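Local coordinates for protein ribonucleoside-diphosphate reductase small chain 2 (Saccharomyces cerevisiae, PDB 1JK0) that helps make deoxyribonucleotides for DNA synthesis as a small subunit of ribonucleotide reductase, and is required for folding of its partner small chain and assembly with the large subunits, at residues V180-A183 with A184-I188; T224-S227 with C228-A232. All blocks are in the same frame, centred on the assembly; numbering follows the deposited sequence.

Interaction 1 (180-183 with 184-188) comes first along the chain and lies on helix 175-188. Interaction 2 (224-227 with 228-232) follows it, at the end of helix 207-232. Each is a local contact between successive turns of one helix, and their centres are about 10 Å apart. The two helices touch: CG2 of Thr224 packs 3.5 Å from O of Ala183, and OG of Ser227 is 3.4 Å from CD1 of Phe182. Thr224 also packs against Glu186. Both contacts are largely buried. Each stays inside its own helix, and the two helices are neighbours in the interior of the mainly helical, ferritin-like fold of this reductase subunit.

Interaction 1: residues V180-A183 with A184-I188; sequences VAFA and AKEGI
Lys185 N donates to Ala181 O at 2.9 Å, in a nearly straight bond with an N-H...O angle of 171°. Ala184 N likewise bonds to Val180 O at 3.1 Å. The next turn is less regular. Gly187 N is hydrogen-bonded to Ala183 O, whereas Glu186 N makes only weak bonds, to Phe182 O and to Ala183 O. The helix widens here into a pi-type turn across 184-188.

Phe182 and Glu186 carry the side-chain contact. They lie side by side and point the same way. Phe182 CG stands anti to the backbone N (chi1 -166°), and the Glu186 chain bends at chi2. This brings Glu186 OE1 within 3.8 Å of Phe182 CE2, oblique to the ring. The ring and carboxylate planes are 79° apart.

Phe104 stacks on the Phe182 ring, and Arg220 forms a long, weak ion pair with Glu186. The small side chains Ala181 and Ala184 pack against helix 240-258, while Ala183 meets Thr224 of helix 207-232. The Glu186 side chain lies about 9 Å from that of Tyr131, the predicted active-site residue. The contact is an i to i+4 Phe-Glu pairing where the helix enters a wider pi-type turn, within the helical bundle of the ferritin-like small-subunit fold.

Interaction 2: residues T224-S227 with C228-A232; sequences TDFS and CLLFA
Phe226 meets Leu230 one helical turn further on, and its side chain can be followed outward from the backbone. From CB, the first torsion sets CG anti to the backbone N (chi1 -171°), beside the carbonyl carbon. The ring thereby runs along the helix toward the next turn. CD1 comes 4.2 Å from Leu229 CD2, an oblique apolar contact. Along the other flank of the ring, CD2 and CE2 meet Leu230 CD1, with CE2 the nearer at 3.6 Å. At the tip, CZ touches Leu230 CD2 at 3.9 Å. Leu230 CG sits over one face, offset toward the rim, in a CH-pi contact 4.2 Å from the ring centroid and 21° off its normal.

Phe116 stacks with the Phe226 ring and Tyr117 meets it edge-to-face, while Ile45 packs from helix 43-54. With an alanine in place of Phe226, Leu230 is likely to lose the ring face it rests on, and Phe116 its stacking partner.

The backbone supports this pairing. Leu230 N donates to Phe226 O at 2.9 Å, and Leu229 N to Asp225 O at 2.7 Å. Phe231 N bonds to Ser227 O. Thr224 O accepts from both Ser227 N and Cys228 N. Ala232 N to Cys228 O continues the pattern. The Phe231 ring turns outward to meet Phe289 edge-to-face. Successive i to i+4 bonds, with an aromatic-leucine pair on one flank, mark the closing turns of helix 207-232 in the ferritin-like helical bundle.

Interaction 1: residues V180-A183 with A184-I188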
loop_
_atom_site.group_PDB
_atom_site.type_symbol
_atom_site.label_atom_id
_atom_site.label_comp_id
_atom_site.label_asym_id
_atom_site.label_seq_id
_atom_site.Cartn_x
_atom_site.Cartn_y
_atom_site.Cartn_z
ATOM N N VAL B 180 -15.220 -18.257 -3.553
ATOM C CA VAL B 180 -15.370 -19.075 -4.758
ATOM C C VAL B 180 -15.673 -18.200 -5.987
ATOM O O VAL B 180 -15.108 -18.403 -7.062
ATOM C CB VAL B 180 -16.485 -20.134 -4.575
ATOM C CG1 VAL B 180 -16.579 -21.003 -5.815
ATOM C CG2 VAL B 180 -16.186 -21.000 -3.356
ATOM N N ALA B 181 -16.554 -17.219 -5.824
ATOM C CA ALA B 181 -16.890 -16.317 -6.923
ATOM C C ALA B 181 -15.644 -15.559 -7.361
ATOM O O ALA B 181 -15.336 -15.471 -8.553
ATOM C CB ALA B 181 -17.957 -15.329 -6.485
ATOM N N PHE B 182 -14.933 -15.009 -6.384
ATOM C CA PHE B 182 -13.724 -14.248 -6.652
ATOM C C PHE B 182 -12.759 -15.052 -7.531
ATOM O O PHE B 182 -12.198 -14.520 -8.489
ATOM C CB PHE B 182 -13.043 -13.859 -5.333
ATOM C CG PHE B 182 -11.984 -12.809 -5.486
ATOM C CD1 PHE B 182 -10.824 -12.857 -4.722
ATOM C CD2 PHE B 182 -12.149 -11.757 -6.394
ATOM C CE1 PHE B 182 -9.838 -11.874 -4.860
ATOM C CE2 PHE B 182 -11.170 -10.770 -6.538
ATOM C CZ PHE B 182 -10.013 -10.829 -5.769
ATOM N N ALA B 183 -12.584 -16.334 -7.214
ATOM C CA ALA B 183 -11.694 -17.197 -7.992
ATOM C C ALA B 183 -12.208 -17.391 -9.414
ATOM O O ALA B 183 -11.423 -17.495 -10.361
ATOM C CB ALA B 183 -11.538 -18.548 -7.315
ATOM N N ALA B 184 -13.531 -17.471 -9.547
ATOM C CA ALA B 184 -14.158 -17.618 -10.853
ATOM C C ALA B 184 -13.722 -16.402 -11.640
ATOM O O ALA B 184 -13.166 -16.522 -12.725
ATOM C CB ALA B 184 -15.677 -17.631 -10.713
ATOM N N LYS B 185 -13.961 -15.231 -11.056
ATOM C CA LYS B 185 -13.603 -13.960 -11.680
ATOM C C LYS B 185 -12.108 -13.790 -11.932
ATOM O O LYS B 185 -11.691 -12.964 -12.753
ATOM C CB LYS B 185 -14.055 -12.773 -10.826
ATOM C CG LYS B 185 -13.694 -11.467 -11.506
ATOM C CD LYS B 185 -13.756 -10.258 -10.616
ATOM C CE LYS B 185 -13.118 -9.080 -11.332
ATOM N NZ LYS B 185 -11.736 -9.419 -11.806
ATOM N N GLU B 186 -11.303 -14.566 -11.223
ATOM C CA GLU B 186 -9.865 -14.461 -11.355
ATOM C C GLU B 186 -9.274 -15.493 -12.306
ATOM O O GLU B 186 -8.426 -15.168 -13.136
ATOM C CB GLU B 186 -9.229 -14.615 -9.975
ATOM C CG GLU B 186 -7.900 -13.936 -9.836
ATOM C CD GLU B 186 -8.014 -12.444 -10.046
ATOM O OE1 GLU B 186 -8.778 -11.800 -9.287
ATOM O OE2 GLU B 186 -7.346 -11.923 -10.968
ATOM N N GLY B 187 -9.730 -16.738 -12.177
ATOM C CA GLY B 187 -9.205 -17.813 -13.003
ATOM C C GLY B 187 -10.087 -18.298 -14.131
ATOM O O GLY B 187 -9.595 -18.569 -15.225
ATOM N N ILE B 188 -11.384 -18.423 -13.876
ATOM C CA ILE B 188 -12.296 -18.881 -14.912
ATOM C C ILE B 188 -12.384 -17.837 -16.008
ATOM O O ILE B 188 -11.817 -18.009 -17.083
ATOM C CB ILE B 188 -13.721 -19.131 -14.361
ATOM C CG1 ILE B 188 -13.674 -20.164 -13.233
ATOM C CG2 ILE B 188 -14.630 -19.625 -15.487
ATOM C CD1 ILE B 188 -15.020 -20.462 -12.617
#

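Interaction 2: residues T224-S227 with C228-A232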
loop_
_atom_site.group_PDB
_atom_site.type_symbol
_atom_site.label_atom_id
_atom_site.label_comp_id
_atom_site.label_asym_id
_atom_site.label_seq_id
_atom_site.Cartn_x
_atom_site.Cartn_y
_atom_site.Cartn_z
ATOM N N THR B 224 -5.642 -16.664 -8.126
ATOM C CA THR B 224 -6.840 -17.504 -8.025
ATOM C C THR B 224 -6.603 -18.544 -6.938
ATOM O O THR B 224 -7.458 -18.767 -6.081
ATOM C CB THR B 224 -7.188 -18.220 -9.366
ATOM O OG1 THR B 224 -7.412 -17.250 -10.398
ATOM C CG2 THR B 224 -8.473 -19.041 -9.211
ATOM N N ASP B 225 -5.430 -19.168 -6.974
ATOM C CA ASP B 225 -5.059 -20.159 -5.968
ATOM C C ASP B 225 -5.187 -19.589 -4.574
ATOM O O ASP B 225 -5.688 -20.248 -3.677
ATOM C CB ASP B 225 -3.614 -20.608 -6.134
ATOM C CG ASP B 225 -3.493 -21.931 -6.832
ATOM O OD1 ASP B 225 -4.406 -22.772 -6.651
ATOM O OD2 ASP B 225 -2.480 -22.137 -7.540
ATOM N N PHE B 226 -4.708 -18.366 -4.387
ATOM C CA PHE B 226 -4.758 -17.758 -3.072
ATOM C C PHE B 226 -6.153 -17.857 -2.489
ATOM O O PHE B 226 -6.309 -18.059 -1.284
ATOM C CB PHE B 226 -4.310 -16.291 -3.104
ATOM C CG PHE B 226 -4.143 -15.695 -1.741
ATOM C CD1 PHE B 226 -3.192 -16.202 -0.860
ATOM C CD2 PHE B 226 -4.977 -14.675 -1.306
ATOM C CE1 PHE B 226 -3.077 -15.710 0.436
ATOM C CE2 PHE B 226 -4.875 -14.173 -0.013
ATOM C CZ PHE B 226 -3.917 -14.698 0.861
ATOM N N SER B 227 -7.175 -17.728 -3.329
ATOM C CA SER B 227 -8.532 -17.820 -2.813
ATOM C C SER B 227 -8.887 -19.276 -2.528
ATOM O O SER B 227 -9.717 -19.563 -1.670
ATOM C CB SER B 227 -9.519 -17.178 -3.784
ATOM O OG SER B 227 -9.258 -15.780 -3.895
ATOM N N CYS B 228 -8.247 -20.203 -3.233
ATOM C CA CYS B 228 -8.490 -21.618 -2.983
ATOM C C CYS B 228 -7.776 -21.983 -1.692
ATOM O O CYS B 228 -8.189 -22.885 -0.973
ATOM C CB CYS B 228 -7.969 -22.469 -4.134
ATOM S SG CYS B 228 -9.038 -22.424 -5.581
ATOM N N LEU B 229 -6.697 -21.264 -1.407
ATOM C CA LEU B 229 -5.932 -21.481 -0.193
ATOM C C LEU B 229 -6.694 -20.940 1.013
ATOM O O LEU B 229 -6.714 -21.569 2.068
ATOM C CB LEU B 229 -4.578 -20.789 -0.285
ATOM C CG LEU B 229 -3.839 -20.711 1.047
ATOM C CD1 LEU B 229 -3.658 -22.101 1.605
ATOM C CD2 LEU B 229 -2.505 -20.026 0.848
ATOM N N LEU B 230 -7.304 -19.768 0.874
ATOM C CA LEU B 230 -8.064 -19.213 1.985
ATOM C C LEU B 230 -9.238 -20.142 2.229
ATOM O O LEU B 230 -9.395 -20.697 3.321
ATOM C CB LEU B 230 -8.564 -17.806 1.658
ATOM C CG LEU B 230 -7.437 -16.778 1.536
ATOM C CD1 LEU B 230 -8.020 -15.419 1.234
ATOM C CD2 LEU B 230 -6.632 -16.746 2.829
ATOM N N PHE B 231 -10.049 -20.323 1.194
ATOM C CA PHE B 231 -11.203 -21.200 1.283
ATOM C C PHE B 231 -10.819 -22.477 2.040
ATOM O O PHE B 231 -11.444 -22.835 3.038
ATOM C CB PHE B 231 -11.691 -21.571 -0.117
ATOM C CG PHE B 231 -12.973 -22.353 -0.117
ATOM C CD1 PHE B 231 -14.198 -21.706 0.028
ATOM C CD2 PHE B 231 -12.954 -23.737 -0.232
ATOM C CE1 PHE B 231 -15.382 -22.425 0.058
ATOM C CE2 PHE B 231 -14.130 -24.470 -0.202
ATOM C CZ PHE B 231 -15.348 -23.816 -0.056
ATOM N N ALA B 232 -9.775 -23.146 1.565
ATOM C CA ALA B 232 -9.317 -24.378 2.189
ATOM C C ALA B 232 -9.204 -24.271 3.700
ATOM O O ALA B 232 -9.469 -25.228 4.415
ATOM C CB ALA B 232 -7.988 -24.783 1.607
#